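Local coordinates for protein aminotransferase TlmJ (PDB 5UID) that probably catalyses pyridoxal phosphate-dependent transamination as an aminotransferase of the DegT/DnrJ/EryC1 type, at residues S165-R170 and A294-S299; L132-Y137 and Y300-V305; E157-A162 and G179-D184. One frame throughout, in Å; residues are numbered along the deposited sequence.

Contact 1: S165-R170 and A294-S299; sequences SQVDGR and AGHTSS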
loop_
_atom_site.group_PDB
_atom_site.type_symbol
_atom_site.label_atom_id
_atom_site.label_comp_id
_atom_site.label_asym_id
_atom_site.label_seq_id
_atom_site.Cartn_x
_atom_site.Cartn_y
_atom_site.Cartn_z
ATOM N N SER A 165 -20.952 2.662 -12.258
ATOM C CA SER A 165 -22.194 1.940 -12.480
ATOM C C SER A 165 -23.248 2.348 -11.458
ATOM O O SER A 165 -22.937 2.690 -10.314
ATOM C CB SER A 165 -21.953 0.433 -12.409
ATOM O OG SER A 165 -20.868 0.064 -13.243
ATOM N N GLN A 166 -24.509 2.310 -11.885
ATOM C CA GLN A 166 -25.620 2.730 -11.044
ATOM C C GLN A 166 -26.817 1.813 -11.257
ATOM O O GLN A 166 -26.965 1.178 -12.305
ATOM C CB GLN A 166 -26.034 4.183 -11.325
ATOM C CG GLN A 166 -24.993 5.225 -10.948
ATOM C CD GLN A 166 -25.448 6.637 -11.257
ATOM O OE1 GLN A 166 -26.472 6.842 -11.906
ATOM N NE2 GLN A 166 -24.687 7.620 -10.790
ATOM N N VAL A 167 -27.669 1.755 -10.236
ATOM C CA VAL A 167 -28.980 1.121 -10.309
ATOM C C VAL A 167 -30.003 2.147 -9.859
ATOM O O VAL A 167 -29.980 2.575 -8.698
ATOM C CB VAL A 167 -29.078 -0.139 -9.436
ATOM C CG1 VAL A 167 -30.499 -0.674 -9.448
ATOM C CG2 VAL A 167 -28.124 -1.188 -9.925
ATOM N N ASP A 168 -30.891 2.543 -10.773
ATOM C CA ASP A 168 -31.938 3.521 -10.481
ATOM C C ASP A 168 -31.354 4.786 -9.857
ATOM O O ASP A 168 -31.883 5.327 -8.885
ATOM C CB ASP A 168 -33.016 2.913 -9.581
ATOM C CG ASP A 168 -33.580 1.618 -10.137
ATOM O OD1 ASP A 168 -33.787 1.532 -11.366
ATOM O OD2 ASP A 168 -33.812 0.683 -9.343
ATOM N N GLY A 169 -30.238 5.254 -10.414
ATOM C CA GLY A 169 -29.609 6.469 -9.939
ATOM C C GLY A 169 -28.772 6.333 -8.686
ATOM O O GLY A 169 -28.278 7.348 -8.181
ATOM N N ARG A 170 -28.591 5.123 -8.166
ATOM C CA ARG A 170 -27.789 4.893 -6.971
ATOM C C ARG A 170 -26.497 4.182 -7.352
ATOM O O ARG A 170 -26.526 3.165 -8.050
ATOM C CB ARG A 170 -28.562 4.074 -5.937
ATOM C CG ARG A 170 -29.717 4.827 -5.306
ATOM C CD ARG A 170 -30.322 4.037 -4.164
ATOM N NE ARG A 170 -29.318 3.661 -3.172
ATOM C CZ ARG A 170 -29.590 3.015 -2.043
ATOM N NH1 ARG A 170 -28.614 2.712 -1.201
ATOM N NH2 ARG A 170 -30.838 2.676 -1.755
ATOM N N ALA A 294 -33.242 -2.727 -17.296
ATOM C CA ALA A 294 -33.755 -1.364 -17.261
ATOM C C ALA A 294 -33.394 -0.691 -15.943
ATOM O O ALA A 294 -33.611 -1.252 -14.864
ATOM C CB ALA A 294 -35.270 -1.364 -17.462
ATOM N N GLY A 295 -32.837 0.514 -16.033
ATOM C CA GLY A 295 -32.400 1.251 -14.867
ATOM C C GLY A 295 -30.963 1.014 -14.461
ATOM O O GLY A 295 -30.457 1.730 -13.587
ATOM N N HIS A 296 -30.288 0.037 -15.059
ATOM C CA HIS A 296 -28.892 -0.251 -14.763
ATOM C C HIS A 296 -27.987 0.462 -15.757
ATOM O O HIS A 296 -28.267 0.491 -16.958
ATOM C CB HIS A 296 -28.609 -1.756 -14.814
ATOM C CG HIS A 296 -29.299 -2.543 -13.746
ATOM N ND1 HIS A 296 -28.900 -3.813 -13.385
ATOM C CD2 HIS A 296 -30.364 -2.248 -12.964
ATOM C CE1 HIS A 296 -29.688 -4.264 -12.427
ATOM N NE2 HIS A 296 -30.584 -3.334 -12.151
ATOM N N THR A 297 -26.901 1.034 -15.248
ATOM C CA THR A 297 -25.844 1.604 -16.069
ATOM C C THR A 297 -24.536 0.901 -15.736
ATOM O O THR A 297 -24.293 0.539 -14.581
ATOM C CB THR A 297 -25.702 3.117 -15.849
ATOM O OG1 THR A 297 -25.370 3.378 -14.479
ATOM C CG2 THR A 297 -26.999 3.831 -16.197
ATOM N N SER A 298 -23.704 0.698 -16.751
ATOM C CA SER A 298 -22.454 -0.026 -16.598
ATOM C C SER A 298 -21.271 0.926 -16.707
ATOM O O SER A 298 -21.358 1.988 -17.330
ATOM C CB SER A 298 -22.328 -1.131 -17.654
ATOM O OG SER A 298 -21.084 -1.807 -17.545
ATOM N N SER A 299 -20.164 0.534 -16.078
ATOM C CA SER A 299 -18.888 1.202 -16.287
ATOM C C SER A 299 -18.156 0.678 -17.516
ATOM O O SER A 299 -17.169 1.291 -17.939
ATOM C CB SER A 299 -18.002 1.037 -15.050
ATOM O OG SER A 299 -18.642 1.542 -13.891
#

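Contact 2: L132-Y137 and Y300-V305; sequences LHYGGY and YYFYWV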
loop_
_atom_site.group_PDB
_atom_site.type_symbol
_atom_site.label_atom_id
_atom_site.label_comp_id
_atom_site.label_asym_id
_atom_site.label_seq_id
_atom_site.Cartn_x
_atom_site.Cartn_y
_atom_site.Cartn_z
ATOM N N LEU A 132 -19.221 -8.601 -6.210
ATOM C CA LEU A 132 -18.741 -7.621 -7.171
ATOM C C LEU A 132 -19.814 -7.396 -8.232
ATOM O O LEU A 132 -20.893 -7.994 -8.197
ATOM C CB LEU A 132 -17.407 -8.053 -7.793
ATOM C CG LEU A 132 -17.220 -9.443 -8.409
ATOM C CD1 LEU A 132 -17.831 -9.549 -9.804
ATOM C CD2 LEU A 132 -15.737 -9.788 -8.447
ATOM N N HIS A 133 -19.509 -6.515 -9.177
ATOM C CA HIS A 133 -20.425 -6.142 -10.252
ATOM C C HIS A 133 -19.721 -6.477 -11.562
ATOM O O HIS A 133 -19.069 -5.615 -12.156
ATOM C CB HIS A 133 -20.800 -4.662 -10.164
ATOM C CG HIS A 133 -21.027 -4.178 -8.766
ATOM N ND1 HIS A 133 -20.040 -3.570 -8.020
ATOM C CD2 HIS A 133 -22.126 -4.220 -7.975
ATOM C CE1 HIS A 133 -20.521 -3.253 -6.832
ATOM N NE2 HIS A 133 -21.785 -3.637 -6.778
ATOM N N TYR A 134 -19.866 -7.726 -12.011
ATOM C CA TYR A 134 -18.995 -8.253 -13.055
ATOM C C TYR A 134 -19.041 -7.392 -14.307
ATOM O O TYR A 134 -20.113 -7.149 -14.872
ATOM C CB TYR A 134 -19.368 -9.694 -13.398
ATOM C CG TYR A 134 -18.365 -10.315 -14.344
ATOM C CD1 TYR A 134 -17.221 -10.936 -13.862
ATOM C CD2 TYR A 134 -18.543 -10.246 -15.721
ATOM C CE1 TYR A 134 -16.292 -11.490 -14.725
ATOM C CE2 TYR A 134 -17.620 -10.796 -16.590
ATOM C CZ TYR A 134 -16.496 -11.416 -16.086
ATOM O OH TYR A 134 -15.578 -11.965 -16.950
ATOM N N GLY A 135 -17.866 -6.932 -14.734
ATOM C CA GLY A 135 -17.731 -6.128 -15.928
ATOM C C GLY A 135 -18.329 -4.745 -15.849
ATOM O O GLY A 135 -18.291 -4.017 -16.849
ATOM N N GLY A 136 -18.861 -4.348 -14.695
ATOM C CA GLY A 136 -19.604 -3.120 -14.551
ATOM C C GLY A 136 -21.101 -3.315 -14.442
ATOM O O GLY A 136 -21.803 -2.395 -14.004
ATOM N N TYR A 137 -21.604 -4.478 -14.837
ATOM C CA TYR A 137 -23.016 -4.800 -14.669
ATOM C C TYR A 137 -23.323 -4.956 -13.187
ATOM O O TYR A 137 -22.692 -5.787 -12.519
ATOM C CB TYR A 137 -23.369 -6.088 -15.405
ATOM C CG TYR A 137 -23.631 -5.945 -16.887
ATOM C CD1 TYR A 137 -22.785 -5.202 -17.699
ATOM C CD2 TYR A 137 -24.715 -6.585 -17.478
ATOM C CE1 TYR A 137 -23.023 -5.082 -19.060
ATOM C CE2 TYR A 137 -24.959 -6.473 -18.832
ATOM C CZ TYR A 137 -24.111 -5.721 -19.621
ATOM O OH TYR A 137 -24.357 -5.610 -20.973
ATOM N N TYR A 300 -18.622 -0.434 -18.090
ATOM C CA TYR A 300 -18.009 -1.070 -19.257
ATOM C C TYR A 300 -16.536 -1.390 -18.993
ATOM O O TYR A 300 -15.628 -0.912 -19.673
ATOM C CB TYR A 300 -18.194 -0.206 -20.509
ATOM C CG TYR A 300 -19.652 0.025 -20.833
ATOM C CD1 TYR A 300 -20.365 -0.884 -21.601
ATOM C CD2 TYR A 300 -20.323 1.135 -20.342
ATOM C CE1 TYR A 300 -21.705 -0.683 -21.886
ATOM C CE2 TYR A 300 -21.658 1.345 -20.621
ATOM C CZ TYR A 300 -22.345 0.434 -21.393
ATOM O OH TYR A 300 -23.676 0.641 -21.670
ATOM N N TYR A 301 -16.322 -2.224 -17.975
ATOM C CA TYR A 301 -14.986 -2.663 -17.591
ATOM C C TYR A 301 -14.551 -3.913 -18.348
ATOM O O TYR A 301 -13.394 -4.007 -18.770
ATOM C CB TYR A 301 -14.932 -2.913 -16.081
ATOM C CG TYR A 301 -13.557 -3.278 -15.570
ATOM C CD1 TYR A 301 -12.458 -2.477 -15.851
ATOM C CD2 TYR A 301 -13.359 -4.418 -14.799
ATOM C CE1 TYR A 301 -11.197 -2.804 -15.388
ATOM C CE2 TYR A 301 -12.102 -4.751 -14.326
ATOM C CZ TYR A 301 -11.024 -3.941 -14.626
ATOM O OH TYR A 301 -9.770 -4.268 -14.165
ATOM N N PHE A 302 -15.455 -4.876 -18.523
ATOM C CA PHE A 302 -15.216 -6.063 -19.330
ATOM C C PHE A 302 -16.172 -6.082 -20.514
ATOM O O PHE A 302 -17.327 -5.657 -20.407
ATOM C CB PHE A 302 -15.428 -7.363 -18.534
ATOM C CG PHE A 302 -14.469 -7.562 -17.401
ATOM C CD1 PHE A 302 -13.149 -7.161 -17.502
ATOM C CD2 PHE A 302 -14.891 -8.175 -16.231
ATOM C CE1 PHE A 302 -12.271 -7.358 -16.454
ATOM C CE2 PHE A 302 -14.019 -8.370 -15.177
ATOM C CZ PHE A 302 -12.707 -7.962 -15.290
ATOM N N TYR A 303 -15.689 -6.594 -21.641
ATOM C CA TYR A 303 -16.561 -7.050 -22.720
ATOM C C TYR A 303 -16.296 -8.541 -22.890
ATOM O O TYR A 303 -15.341 -8.939 -23.565
ATOM C CB TYR A 303 -16.330 -6.285 -24.019
ATOM C CG TYR A 303 -17.414 -6.567 -25.033
ATOM C CD1 TYR A 303 -18.575 -5.805 -25.065
ATOM C CD2 TYR A 303 -17.294 -7.616 -25.936
ATOM C CE1 TYR A 303 -19.576 -6.066 -25.980
ATOM C CE2 TYR A 303 -18.291 -7.885 -26.854
ATOM C CZ TYR A 303 -19.430 -7.106 -26.870
ATOM O OH TYR A 303 -20.424 -7.367 -27.783
ATOM N N TRP A 304 -17.134 -9.363 -22.268
ATOM C CA TRP A 304 -16.941 -10.806 -22.248
ATOM C C TRP A 304 -17.834 -11.465 -23.291
ATOM O O TRP A 304 -19.028 -11.163 -23.378
ATOM C CB TRP A 304 -17.230 -11.375 -20.857
ATOM C CG TRP A 304 -18.662 -11.243 -20.404
ATOM C CD1 TRP A 304 -19.614 -12.221 -20.408
ATOM C CD2 TRP A 304 -19.294 -10.070 -19.874
ATOM N NE1 TRP A 304 -20.798 -11.731 -19.914
ATOM C CE2 TRP A 304 -20.630 -10.413 -19.579
ATOM C CE3 TRP A 304 -18.860 -8.763 -19.619
ATOM C CZ2 TRP A 304 -21.536 -9.497 -19.045
ATOM C CZ3 TRP A 304 -19.762 -7.855 -19.090
ATOM C CH2 TRP A 304 -21.084 -8.227 -18.807
ATOM N N VAL A 305 -17.247 -12.351 -24.084
ATOM C CA VAL A 305 -17.984 -13.140 -25.059
ATOM C C VAL A 305 -17.908 -14.599 -24.641
ATOM O O VAL A 305 -16.935 -15.039 -24.016
ATOM C CB VAL A 305 -17.440 -12.945 -26.489
ATOM C CG1 VAL A 305 -17.737 -11.537 -26.982
ATOM C CG2 VAL A 305 -15.945 -13.224 -26.529
#

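Contact 3: E157-A162 and G179-D184; sequences EDSACA and GVWSFD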
loop_
_atom_site.group_PDB
_atom_site.type_symbol
_atom_site.label_atom_id
_atom_site.label_comp_id
_atom_site.label_asym_id
_atom_site.label_seq_id
_atom_site.Cartn_x
_atom_site.Cartn_y
_atom_site.Cartn_z
ATOM N N GLU A 157 -19.441 -4.585 -0.875
ATOM C CA GLU A 157 -19.443 -4.476 -2.329
ATOM C C GLU A 157 -18.023 -4.215 -2.817
ATOM O O GLU A 157 -17.477 -3.127 -2.605
ATOM C CB GLU A 157 -20.377 -3.362 -2.792
ATOM C CG GLU A 157 -21.845 -3.733 -2.810
ATOM C CD GLU A 157 -22.702 -2.582 -3.288
ATOM O OE1 GLU A 157 -23.272 -1.869 -2.435
ATOM O OE2 GLU A 157 -22.775 -2.373 -4.518
ATOM N N ASP A 158 -17.429 -5.210 -3.468
ATOM C CA ASP A 158 -16.192 -4.996 -4.214
ATOM C C ASP A 158 -16.594 -4.320 -5.520
ATOM O O ASP A 158 -16.957 -4.971 -6.500
ATOM C CB ASP A 158 -15.450 -6.309 -4.444
ATOM C CG ASP A 158 -14.097 -6.112 -5.118
ATOM O OD1 ASP A 158 -13.805 -4.985 -5.572
ATOM O OD2 ASP A 158 -13.317 -7.090 -5.192
ATOM N N SER A 159 -16.537 -2.989 -5.526
ATOM C CA SER A 159 -16.974 -2.182 -6.656
ATOM C C SER A 159 -15.839 -1.837 -7.618
ATOM O O SER A 159 -15.940 -0.844 -8.349
ATOM C CB SER A 159 -17.640 -0.901 -6.150
ATOM O OG SER A 159 -18.585 -1.202 -5.138
ATOM N N ALA A 160 -14.770 -2.636 -7.646
ATOM C CA ALA A 160 -13.633 -2.310 -8.503
ATOM C C ALA A 160 -14.001 -2.356 -9.983
ATOM O O ALA A 160 -13.377 -1.665 -10.796
ATOM C CB ALA A 160 -12.468 -3.253 -8.212
ATOM N N CYS A 161 -15.006 -3.153 -10.352
ATOM C CA CYS A 161 -15.466 -3.208 -11.734
ATOM C C CYS A 161 -16.463 -2.109 -12.082
ATOM O O CYS A 161 -16.760 -1.921 -13.268
ATOM C CB CYS A 161 -16.125 -4.559 -12.034
ATOM S SG CYS A 161 -15.151 -6.026 -11.657
ATOM N N ALA A 162 -16.988 -1.385 -11.095
ATOM C CA ALA A 162 -18.175 -0.554 -11.288
ATOM C C ALA A 162 -17.974 0.824 -10.657
ATOM O O ALA A 162 -18.752 1.268 -9.814
ATOM C CB ALA A 162 -19.398 -1.254 -10.704
ATOM N N GLY A 179 -18.525 -0.392 0.797
ATOM C CA GLY A 179 -18.098 -0.427 -0.594
ATOM C C GLY A 179 -16.602 -0.190 -0.691
ATOM O O GLY A 179 -16.044 0.603 0.069
ATOM N N VAL A 180 -15.957 -0.896 -1.618
ATOM C CA VAL A 180 -14.523 -0.769 -1.854
ATOM C C VAL A 180 -14.290 -0.575 -3.347
ATOM O O VAL A 180 -14.916 -1.246 -4.175
ATOM C CB VAL A 180 -13.739 -1.998 -1.342
ATOM C CG1 VAL A 180 -12.279 -1.638 -1.126
ATOM C CG2 VAL A 180 -14.359 -2.553 -0.061
ATOM N N TRP A 181 -13.387 0.340 -3.687
ATOM C CA TRP A 181 -13.033 0.628 -5.069
ATOM C C TRP A 181 -11.534 0.460 -5.270
ATOM O O TRP A 181 -10.744 0.561 -4.327
ATOM C CB TRP A 181 -13.440 2.053 -5.471
ATOM C CG TRP A 181 -14.915 2.250 -5.605
ATOM C CD1 TRP A 181 -15.634 2.289 -6.762
ATOM C CD2 TRP A 181 -15.854 2.435 -4.542
ATOM N NE1 TRP A 181 -16.964 2.488 -6.487
ATOM C CE2 TRP A 181 -17.127 2.580 -5.130
ATOM C CE3 TRP A 181 -15.743 2.490 -3.150
ATOM C CZ2 TRP A 181 -18.279 2.776 -4.374
ATOM C CZ3 TRP A 181 -16.886 2.684 -2.404
ATOM C CH2 TRP A 181 -18.138 2.824 -3.016
ATOM N N SER A 182 -11.148 0.213 -6.520
ATOM C CA SER A 182 -9.749 0.096 -6.907
ATOM C C SER A 182 -9.402 1.163 -7.933
ATOM O O SER A 182 -10.170 1.419 -8.864
ATOM C CB SER A 182 -9.427 -1.276 -7.497
ATOM O OG SER A 182 -8.110 -1.279 -8.032
ATOM N N PHE A 183 -8.230 1.771 -7.762
ATOM C CA PHE A 183 -7.690 2.719 -8.725
ATOM C C PHE A 183 -6.342 2.240 -9.258
ATOM O O PHE A 183 -5.481 3.051 -9.609
ATOM C CB PHE A 183 -7.568 4.111 -8.103
ATOM C CG PHE A 183 -8.836 4.600 -7.446
ATOM C CD1 PHE A 183 -10.062 4.480 -8.085
ATOM C CD2 PHE A 183 -8.800 5.173 -6.184
ATOM C CE1 PHE A 183 -11.230 4.929 -7.480
ATOM C CE2 PHE A 183 -9.962 5.625 -5.572
ATOM C CZ PHE A 183 -11.179 5.503 -6.222
ATOM N N ASP A 184 -6.145 0.923 -9.323
ATOM C CA ASP A 184 -4.860 0.396 -9.760
ATOM C C ASP A 184 -4.720 0.545 -11.274
ATOM O O ASP A 184 -5.627 1.009 -11.970
ATOM C CB ASP A 184 -4.672 -1.049 -9.276
ATOM C CG ASP A 184 -5.488 -2.087 -10.059
ATOM O OD1 ASP A 184 -6.022 -1.811 -11.152
ATOM O OD2 ASP A 184 -5.582 -3.231 -9.562
HETATM O O HOH W 1 -12.669 0.825 -9.647
HETATM O O HOH W 2 -19.576 2.796 -7.916
#

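Contact 1: S165-R170 and A294-S299
Ser165 and Ser299 meet hydroxyl to hydroxyl at the buried end of this contact, and there the packing is tight. Ser299 OG donates to Ser165 OG over 2.7 Å, and the backbone N of Ser299 adds a weak bond to the same oxygen. With chi1 at -51°, Ser165 OG stands anti to its own carbonyl carbon, turned to these donors and to the carbonyl oxygen of Gly136, to which it is also bonded. An alanine here would probably leave the Ser299 hydroxyl without its acceptor and the Gly136 carbonyl without its hydroxyl mate.

From this end the chains run antiparallel, with Gln166 and Thr297 as a hydrogen-bonded pair. Thr297 N reaches Gln166 O over 2.9 Å in a nearly straight bond of 170°. The return bond from Gln166 N to Thr297 O is longer, 3.2 Å. Thr297 OG1, 2.9 Å from Gln166 N, takes a weak share of the same N-H and also touches Gln166 CB, on the more exposed face of the pairing. On the other face, Val167 and His296 lie side by side: Val167 CG2 sits over a face of the imidazole in a CH-pi contact, 4.0 Å from its centroid, while Val167 CG1 touches His296 NE2 at 3.8 Å.

The far end is looser and faces solvent. Asp168 N still bonds to Gly295 O over 3.0 Å, but the exposed Asp168 carboxylate brings OD1 merely alongside Gly295 CA. A type I' turn from Val167 to Arg170 then folds the chain back as a two-residue beta hairpin. The hairpin pairs 166-167 with 170-171, and 296-297 lines the other edge of 166-167, giving a three-stranded antiparallel sheet separate from the seven-stranded mixed one.

Contact 2: L132-Y137 and Y300-V305
Gly135 O is the backbone anchor of this contact, taking Tyr301 N over 2.9 Å and, more weakly, Phe302 N over 3.4 Å. One carbonyl thus holds two successive amides of 300-305 just before that chain becomes a strand, while 132-137 is an irregular loop. The chains come nearest at Gly135 and Phe302, whose CA atoms are 4.2 Å apart. Gly135 has a positive phi, and a CB on it would run into Trp304 CZ3 and crowd Phe302 CB; its bare CA instead lies 3.5 Å from Phe302 CD2.

Around this glycine the side chains form an aromatic cluster running from Tyr137 through Trp304 and Tyr134 to Phe302. Tyr134 turns its edge to a face of the indole, with Tyr134 CE2 3.8 Å from Trp304 CD2 and the planes at 83°. The two side chains run past one another, oppositely directed. Trp304 in turn offers an edge: its CH2 stands over a face of Tyr137, 3.6 Å from Tyr137 CD1, in a second T-shaped pair at 77°. A chi1 of 65° sets Trp304 CG between its backbone N and carbonyl carbon. Phe302 approaches Tyr134 obliquely, placing CD2 over one face at 3.6 Å from Tyr134 CZ, so Tyr134 is met on a face and at an edge by different partners.

The polar rims are tied down by carbonyls: Tyr134 OH by Arg329, Tyr137 OH by Pro290 and Trp304 NE1 by Ala109. These three are thus held by a polar atom as well as by ring contacts. The result is a largely buried aromatic cluster joining the loop that follows strand 126-132 of the large mixed sheet to the first strand of the two-stranded sheet 303-306/355-358, an arrangement consistent with the two-part build of fold type I aminotransferases.

Contact 3: E157-A162 and G179-D184
Glu157-Ala162 and Gly179-Asp184 meet as neighbouring parallel strands in the middle of the seven-stranded mixed sheet that marks fold type I pyridoxal phosphate enzymes, at the end where the strands open toward the cofactor. Glu157 pairs with Gly179 and Asp158 with Val180. Val180 N bonds to Glu157 O over 2.9 Å and Ser159 N to Val180 O over 2.7 Å.

After Ser159 the first chain leaves the sheet through a type I turn. Asp158 OD1 steadies this exit by accepting Ala160 N at 3.3 Å, an Asx turn, and its other oxygen lies close to the pyridine N1 of the cofactor-bearing residue 187. Ser182 acts in parallel on the second strand: its OG, anti to the backbone N at chi1 172°, accepts Asp184 N in an ST turn and is also bonded to the cofactor phosphate. Ala160 CB packs on Ser182 CB at 3.7 Å where the strands part, and a water bridges the carbonyl oxygens of the same two residues.

On the opposite face of the sheet from Asp158, Ser159 CB sits over the indole of Trp181 in a CH-pi contact, 3.7 Å from the centroid of its five-membered ring. Phe44 meets Trp181 edge-to-face. At its rim Trp181 NE1 donates in the ring plane to a second water at 3.0 Å, and the same water oxygen lies 2.6 Å from Ala162 O, bridging the two groups.

The three contacts lie close together, with centres 12 to 15 Å apart, and interlock along the chain. Contacts 1 and 3 both fall inside the loop closed by contact 2, and they cross, because 165-170 comes between the two strands of contact 3. Contact 3 belongs to the large mixed sheet, contact 1 to a small three-stranded sheet, and contact 2 leads from strand 126-132 to strand 303-306. His133 NE2 bonds to Glu157 OE2 between contacts 2 and 3, and Ser298 OG of contact 1 packs on Gly136 of contact 2. Ser299 of contact 1 packs against Ala162 of contact 3, bringing 294-299 up to the turn that leaves the large sheet.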